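SsDNA-binding protein essential for mitochondrial genome maintenance (Saccharomyces cerevisiae, PDB 6CQK) binds single-stranded DNA preferentially and cooperatively as a dimer of dimers, takes part in mitochondrial DNA replication and stimulates the PIF1 helicase. Local coordinates at the interface of chains A and B. Sequence-based numbering; all coordinates share one arbitrary frame. Chains: chain A/B, SsDNA-binding protein essential for mitochondrial genome maintenance.

The interface of chains A and B. Residues chain A 7-10, 33-36, 43, 45; chain B 2-4, 74-75.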
loop_
_atom_site.group_PDB
_atom_site.type_symbol
_atom_site.label_atom_id
_atom_site.label_comp_id
_atom_site.label_asym_id
_atom_site.label_seq_id
_atom_site.Cartn_x
_atom_site.Cartn_y
_atom_site.Cartn_z
ATOM N N SER A 7 -0.437 6.310 -0.181
ATOM C CA SER A 7 -0.504 6.079 1.258
ATOM C C SER A 7 0.499 7.030 1.858
ATOM O O SER A 7 1.606 7.114 1.370
ATOM C CB SER A 7 -0.148 4.633 1.603
ATOM O OG SER A 7 -0.821 3.736 0.724
ATOM N N ILE A 8 0.081 7.760 2.889
ATOM C CA ILE A 8 0.911 8.732 3.548
ATOM C C ILE A 8 0.919 8.495 5.033
ATOM O O ILE A 8 -0.101 8.235 5.642
ATOM C CB ILE A 8 0.330 10.091 3.313
ATOM C CG1 ILE A 8 0.388 10.434 1.831
ATOM C CG2 ILE A 8 1.095 11.161 4.107
ATOM C CD1 ILE A 8 -0.714 11.372 1.436
ATOM N N VAL A 9 2.089 8.564 5.630
ATOM C CA VAL A 9 2.191 8.784 7.049
ATOM C C VAL A 9 2.795 10.132 7.306
ATOM O O VAL A 9 3.908 10.456 6.801
ATOM C CB VAL A 9 3.047 7.731 7.742
ATOM C CG1 VAL A 9 3.254 8.099 9.213
ATOM C CG2 VAL A 9 2.323 6.419 7.706
ATOM N N GLY A 10 2.102 10.875 8.149
ATOM C CA GLY A 10 2.494 12.225 8.405
ATOM C C GLY A 10 1.630 12.904 9.403
ATOM O O GLY A 10 0.763 12.287 10.022
ATOM N N ALA A 33 1.635 17.240 6.538
ATOM C CA ALA A 33 3.042 17.422 6.377
ATOM C C ALA A 33 3.705 16.097 6.631
ATOM O O ALA A 33 3.545 15.544 7.718
ATOM C CB ALA A 33 3.551 18.450 7.364
ATOM N N SER A 34 4.446 15.579 5.650
ATOM C CA SER A 34 5.111 14.290 5.767
ATOM C C SER A 34 6.536 14.578 5.477
ATOM O O SER A 34 6.888 15.066 4.408
ATOM C CB SER A 34 4.582 13.282 4.759
ATOM O OG SER A 34 5.422 12.175 4.568
ATOM N N GLN A 35 7.383 14.361 6.457
ATOM C CA GLN A 35 8.786 14.615 6.293
ATOM C C GLN A 35 9.539 13.439 6.766
ATOM O O GLN A 35 9.840 13.338 7.928
ATOM C CB GLN A 35 9.227 15.793 7.113
ATOM C CG GLN A 35 10.666 16.084 6.851
ATOM C CD GLN A 35 11.184 17.195 7.671
ATOM O OE1 GLN A 35 10.618 17.529 8.669
ATOM N NE2 GLN A 35 12.268 17.770 7.252
ATOM N N PRO A 36 9.889 12.561 5.848
ATOM C CA PRO A 36 10.593 11.313 6.067
ATOM C C PRO A 36 12.025 11.437 6.500
ATOM O O PRO A 36 12.554 10.479 6.991
ATOM C CB PRO A 36 10.570 10.679 4.692
ATOM C CG PRO A 36 9.522 11.374 3.947
ATOM C CD PRO A 36 9.573 12.750 4.439
ATOM N N ASN A 43 7.090 17.195 2.634
ATOM C CA ASN A 43 6.120 17.084 1.592
ATOM C C ASN A 43 4.761 17.459 2.168
ATOM O O ASN A 43 4.283 16.793 3.086
ATOM C CB ASN A 43 6.127 15.661 1.054
ATOM C CG ASN A 43 7.486 15.260 0.551
ATOM O OD1 ASN A 43 7.955 15.819 -0.434
ATOM N ND2 ASN A 43 8.117 14.310 1.191
ATOM N N TYR A 45 0.767 17.609 1.432
ATOM C CA TYR A 45 -0.186 16.926 0.534
ATOM C C TYR A 45 -1.546 17.362 0.955
ATOM O O TYR A 45 -1.836 17.338 2.166
ATOM C CB TYR A 45 -0.090 15.407 0.678
ATOM C CG TYR A 45 1.194 14.811 0.169
ATOM C CD1 TYR A 45 1.472 14.800 -1.185
ATOM C CD2 TYR A 45 2.142 14.230 1.043
ATOM C CE1 TYR A 45 2.690 14.245 -1.670
ATOM C CE2 TYR A 45 3.354 13.702 0.570
ATOM C CZ TYR A 45 3.630 13.717 -0.786
ATOM O OH TYR A 45 4.753 13.163 -1.332
ATOM N N ASP B 2 7.597 8.391 8.826
ATOM C CA ASP B 2 6.793 9.290 7.871
ATOM C C ASP B 2 7.076 8.968 6.427
ATOM O O ASP B 2 8.245 8.980 6.040
ATOM C CB ASP B 2 7.160 10.773 7.961
ATOM C CG ASP B 2 6.263 11.603 8.837
ATOM O OD1 ASP B 2 5.596 11.045 9.761
ATOM O OD2 ASP B 2 6.335 12.887 8.674
ATOM N N PHE B 3 6.030 8.792 5.608
ATOM C CA PHE B 3 6.212 8.409 4.214
ATOM C C PHE B 3 5.069 8.782 3.273
ATOM O O PHE B 3 4.028 9.244 3.698
ATOM C CB PHE B 3 6.537 6.902 4.083
ATOM C CG PHE B 3 5.381 5.971 4.355
ATOM C CD1 PHE B 3 4.437 5.698 3.366
ATOM C CD2 PHE B 3 5.268 5.357 5.595
ATOM C CE1 PHE B 3 3.358 4.926 3.660
ATOM C CE2 PHE B 3 4.213 4.557 5.885
ATOM C CZ PHE B 3 3.249 4.335 4.912
ATOM N N SER B 4 5.330 8.669 1.987
ATOM C CA SER B 4 4.319 9.001 1.032
ATOM C C SER B 4 4.610 8.229 -0.201
ATOM O O SER B 4 5.447 8.621 -0.983
ATOM C CB SER B 4 4.225 10.487 0.748
ATOM O OG SER B 4 5.433 11.043 0.257
ATOM N N ALA B 74 6.918 9.047 -3.312
ATOM C CA ALA B 74 6.449 10.349 -3.751
ATOM C C ALA B 74 7.081 11.478 -2.918
ATOM O O ALA B 74 7.134 11.393 -1.695
ATOM C CB ALA B 74 4.943 10.395 -3.634
ATOM N N ALA B 75 7.455 12.552 -3.601
ATOM C CA ALA B 75 7.782 13.828 -2.948
ATOM C C ALA B 75 7.174 14.988 -3.713
ATOM O O ALA B 75 6.838 14.863 -4.886
ATOM C CB ALA B 75 9.259 14.020 -2.884
#
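The N-terminal end of chain B, B:Asp2 and the start of strand 3-12, lies antiparallel along the same strand of chain A, beside the end of A strand 26-34 and the start of 43-49; B strand 67-78 faces the latter. A:Val9 and B:Phe3 pair through both backbone bonds: A:Val9 N gives to B:Phe3 O at 2.8 Å, and B:Phe3 N returns a bond on an in-plane lone pair of A:Val9 O. That carbonyl also accepts from A:Ser34 OG (3.2 Å), a hydroxyl short enough to cap a strand's oxygen. B:Phe3 has its ring carbon CG in the crowded position between backbone N and carbonyl (chi1 72°), folding the ring back so that A:Val9 N lies over its centre, 4.2 Å above the plane, with methyl CG2 over the same face, above CE2. Beta-branched valine suits both the strand and this greasy contact. The carboxylate of B:Asp2 reaches past A:Val9 O and takes A:Gln35 N on the anti lone pair of OD2 (2.9 Å, 163° at H), while A:Pro36 packs its ring against B:Asp2 O. B:Ser4 comes over one face of the A:Tyr45 ring at its phenol end, CB on the CE2 side; its OG bonds A:Tyr45 OH at 2.7 Å and donates to B:Ala74 O, 2.6 Å away. B:Ala74 O also lies 3.0 Å from A:Tyr45 OH, so a phenol, able to give and take, suits this cluster. The patch, repeated by the two-fold, joins the OB-fold barrels of one dimer edge to edge through their first strands.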